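Local coordinates for protein multicopper oxidase (Pseudomonas thermotolerans, PDB 6VOW) that probably oxidises phenolic, lignin-related substrates in the manner of a laccase, passing the electrons through bound copper ions to molecular oxygen, at residues A[399-405]-A[420-426]. Numbering follows the deposited sequence.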
ATOM      1  N   VAL A 399       3.728  -6.724  14.140  1.00 50.69           N
ATOM      2  CA  VAL A 399       4.199  -5.568  14.894  1.00 47.92           C
ATOM      3  C   VAL A 399       4.054  -5.871  16.347  1.00 50.40           C
ATOM      4  O   VAL A 399       2.942  -6.188  16.836  1.00 46.26           O
ATOM      5  CB  VAL A 399       3.335  -4.351  14.582  1.00 45.89           C
ATOM      6  CG1 VAL A 399       3.851  -3.106  15.297  1.00 52.97           C
ATOM      7  CG2 VAL A 399       3.329  -4.122  13.096  1.00 47.21           C
ATOM      8  N   LEU A 400       5.167  -5.775  17.065  1.00 48.48           N
ATOM      9  CA  LEU A 400       5.127  -6.269  18.427  1.00 50.66           C
ATOM     10  C   LEU A 400       4.834  -5.097  19.358  1.00 57.32           C
ATOM     11  O   LEU A 400       3.751  -5.032  20.028  1.00 55.05           O
ATOM     12  CB  LEU A 400       6.441  -6.943  18.769  1.00 49.04           C
ATOM     13  CG  LEU A 400       6.647  -8.418  18.667  1.00 49.43           C
ATOM     14  CD1 LEU A 400       6.073  -8.955  17.369  1.00 59.96           C
ATOM     15  CD2 LEU A 400       8.118  -8.736  18.832  1.00 51.29           C
ATOM     16  N   SER A 401       5.793  -4.166  19.348  1.00 65.56           N
ATOM     17  CA  SER A 401       5.851  -3.049  20.314  1.00 63.03           C
ATOM     18  C   SER A 401       6.436  -1.803  19.668  1.00 64.03           C
ATOM     19  O   SER A 401       7.051  -1.865  18.581  1.00 56.29           O
ATOM     20  CB  SER A 401       6.706  -3.442  21.532  1.00 57.93           C
ATOM     21  OG  SER A 401       7.979  -3.930  21.147  1.00 53.89           O
ATOM     22  N   SER A 402       6.237  -0.677  20.354  1.00 53.61           N
ATOM     23  CA  SER A 402       6.933   0.564  19.971  1.00 58.08           C
ATOM     24  C   SER A 402       7.425   1.328  21.176  1.00 61.59           C
ATOM     25  O   SER A 402       6.937   1.108  22.258  1.00 53.95           O
ATOM     26  CB  SER A 402       6.037   1.427  19.131  1.00 63.90           C
ATOM     27  OG  SER A 402       6.724   2.586  18.785  1.00 65.75           O
ATOM     28  N   ASP A 403       8.421   2.185  20.986  1.00 87.49           N
ATOM     29  CA  ASP A 403       8.784   3.244  21.957  1.00 82.43           C
ATOM     30  C   ASP A 403       7.594   4.093  22.321  1.00 72.00           C
ATOM     31  O   ASP A 403       7.385   4.452  23.471  1.00 66.41           O
ATOM     32  CB  ASP A 403       9.718   4.263  21.293  1.00 76.31           C
ATOM     33  CG  ASP A 403      11.177   3.986  21.499  1.00 93.55           C
ATOM     34  OD1 ASP A 403      11.523   3.294  22.496  1.00 99.10           O
ATOM     35  OD2 ASP A 403      11.973   4.521  20.656  1.00 85.85           O
ATOM     36  N   ARG A 404       6.871   4.476  21.284  1.00 69.23           N
ATOM     37  CA  ARG A 404       6.007   5.606  21.362  1.00 71.49           C
ATOM     38  C   ARG A 404       4.604   5.100  21.576  1.00108.62           C
ATOM     39  O   ARG A 404       3.967   5.383  22.595  1.00117.28           O
ATOM     40  CB  ARG A 404       6.073   6.453  20.068  1.00 95.59           C
ATOM     41  CG  ARG A 404       7.435   6.591  19.402  1.00 96.76           C
ATOM     42  CD  ARG A 404       8.237   7.808  19.839  1.00 91.47           C
ATOM     43  NE  ARG A 404       8.991   7.622  21.073  1.00 76.57           N
ATOM     44  CZ  ARG A 404      10.053   8.348  21.436  1.00 90.71           C
ATOM     45  NH1 ARG A 404      10.525   9.340  20.667  1.00 92.01           N
ATOM     46  NH2 ARG A 404      10.646   8.075  22.594  1.00 80.04           N
ATOM     47  N   ARG A 405       4.149   4.318  20.603  1.00112.83           N
ATOM     48  CA  ARG A 405       2.782   3.886  20.526  1.00 82.57           C
ATOM     49  C   ARG A 405       2.604   2.731  21.519  1.00 81.23           C
ATOM     50  O   ARG A 405       3.573   2.049  21.897  1.00 68.32           O
ATOM     51  CB  ARG A 405       2.448   3.478  19.065  1.00 83.16           C
ATOM     52  CG  ARG A 405       2.702   4.581  18.019  1.00 92.46           C
ATOM     53  CD  ARG A 405       2.060   4.364  16.617  1.00111.11           C
ATOM     54  NE  ARG A 405       2.781   5.088  15.525  1.00114.75           N
ATOM     55  CZ  ARG A 405       2.252   5.662  14.427  1.00104.05           C
ATOM     56  NH1 ARG A 405       0.940   5.645  14.157  1.00107.17           N
ATOM     57  NH2 ARG A 405       3.070   6.280  13.578  1.00110.45           N
ATOM     58  N   ASN A 420      11.733   9.597  15.619  1.00 66.72           N
ATOM     59  CA  ASN A 420      12.498   9.016  16.721  1.00 63.91           C
ATOM     60  C   ASN A 420      11.884   7.780  17.330  1.00 64.36           C
ATOM     61  O   ASN A 420      12.090   7.510  18.483  1.00 65.63           O
ATOM     62  CB  ASN A 420      12.714  10.052  17.813  1.00 66.01           C
ATOM     63  CG  ASN A 420      13.876  10.975  17.537  1.00 79.93           C
ATOM     64  OD1 ASN A 420      14.555  10.916  16.488  1.00 79.80           O
ATOM     65  ND2 ASN A 420      14.096  11.886  18.484  1.00 85.50           N
ATOM     66  N   GLU A 421      11.115   7.022  16.576  1.00 65.82           N
ATOM     67  CA  GLU A 421      10.478   5.864  17.158  1.00 58.14           C
ATOM     68  C   GLU A 421      11.413   4.629  17.058  1.00 60.05           C
ATOM     69  O   GLU A 421      12.088   4.405  16.041  1.00 55.99           O
ATOM     70  CB  GLU A 421       9.127   5.620  16.482  1.00 67.63           C
ATOM     71  CG  GLU A 421       8.411   4.366  16.944  1.00 58.04           C
ATOM     72  CD  GLU A 421       7.052   4.117  16.289  1.00 65.72           C
ATOM     73  OE1 GLU A 421       6.538   4.895  15.393  1.00 54.12           O
ATOM     74  OE2 GLU A 421       6.479   3.083  16.724  1.00 71.25           O
ATOM     75  N   THR A 422      11.446   3.811  18.116  1.00 62.06           N
ATOM     76  CA  THR A 422      12.015   2.447  17.993  1.00 66.06           C
ATOM     77  C   THR A 422      10.903   1.410  18.119  1.00 68.16           C
ATOM     78  O   THR A 422      10.396   1.204  19.226  1.00 61.39           O
ATOM     79  CB  THR A 422      13.090   2.114  19.029  1.00 62.36           C
ATOM     80  OG1 THR A 422      14.280   2.866  18.743  1.00 64.21           O
ATOM     81  CG2 THR A 422      13.419   0.608  19.001  1.00 62.29           C
ATOM     82  N   ALA A 423      10.571   0.745  16.999  1.00 65.94           N
ATOM     83  CA  ALA A 423       9.564  -0.343  16.976  1.00 63.22           C
ATOM     84  C   ALA A 423      10.170  -1.775  16.745  1.00 61.74           C
ATOM     85  O   ALA A 423      11.222  -1.994  16.093  1.00 54.75           O
ATOM     86  CB  ALA A 423       8.449  -0.008  15.989  1.00 59.70           C
ATOM     87  N   ARG A 424       9.525  -2.749  17.359  1.00 43.19           N
ATOM     88  CA  ARG A 424       9.973  -4.107  17.251  1.00 46.94           C
ATOM     89  C   ARG A 424       8.903  -4.860  16.473  1.00 45.70           C
ATOM     90  O   ARG A 424       7.693  -4.690  16.671  1.00 43.81           O
ATOM     91  CB  ARG A 424      10.219  -4.661  18.640  1.00 53.70           C
ATOM     92  CG  ARG A 424      11.465  -4.071  19.271  1.00 62.20           C
ATOM     93  CD  ARG A 424      11.602  -4.386  20.735  1.00 69.73           C
ATOM     94  NE  ARG A 424      11.837  -5.803  20.966  1.00 74.82           N
ATOM     95  CZ  ARG A 424      10.938  -6.675  21.428  1.00 73.58           C
ATOM     96  NH1 ARG A 424       9.686  -6.311  21.714  1.00 81.54           N
ATOM     97  NH2 ARG A 424      11.300  -7.945  21.616  1.00 63.87           N
ATOM     98  N   VAL A 425       9.399  -5.646  15.543  1.00 50.71           N
ATOM     99  CA  VAL A 425       8.623  -6.242  14.495  1.00 49.75           C
ATOM    100  C   VAL A 425       9.199  -7.667  14.326  1.00 51.10           C
ATOM    101  O   VAL A 425      10.413  -7.862  14.419  1.00 50.54           O
ATOM    102  CB  VAL A 425       8.781  -5.319  13.253  1.00 56.57           C
ATOM    103  CG1 VAL A 425       8.997  -6.063  11.971  1.00 57.04           C
ATOM    104  CG2 VAL A 425       7.591  -4.425  13.092  1.00 50.36           C
ATOM    105  N   ALA A 426       8.339  -8.652  14.079  1.00 42.06           N
ATOM    106  CA  ALA A 426       8.748 -10.036  13.985  1.00 47.39           C
ATOM    107  C   ALA A 426       8.124 -10.788  12.797  1.00 48.56           C
ATOM    108  O   ALA A 426       6.978 -10.573  12.432  1.00 47.06           O
ATOM    109  CB  ALA A 426       8.389 -10.717  15.293  1.00 47.25           C
TER
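Arg424 curls its side chain over Ser401, its hydrogen-bonded partner on the antiparallel neighbour strand. CB starts 3.4 Å from Ser401 OG, and CG and CD run on past the same oxygen. The chain then bends at chi3 (67°), and NE leads to CZ, with NH1 on the side facing Ser401. NH1 donates to Ser401 OG at 3.0 Å. The hydroxyl lies at the guanidinium edge, close to its plane, while NH1 also comes within 4.1 Å of Leu400 CD2. With the side chain cut back to an alanine, the Ser401 hydroxyl would probably lose this donor and Leu400 CD2 its neighbour NH1. Leu400 turns its other methyl, CD1, onto Ala426 CB (3.6 Å). In the backbone, the carbonyl oxygen of Arg424 receives two donors, Leu400 N at 2.8 Å and, weakly, Ser401 N at 3.3 Å. Just past the end of strand 397-402, Asp403 N donates to Thr422 O, and Asp403 OD2 accepts from Thr422 N at 2.7 Å, met from above the carboxylate plane. Arg405 NE makes a long salt bridge, 3.8 Å, to Glu421 OE1, an oxygen that Gly418 N also binds; Tyr415 OH holds OE2. Leu400 and Ser401 together facing Arg424 form a classic beta bulge in the antiparallel pairing of strands 397-402 and 422-428, within a five-stranded sheet of the C-terminal cupredoxin-like domain of this multicopper oxidase.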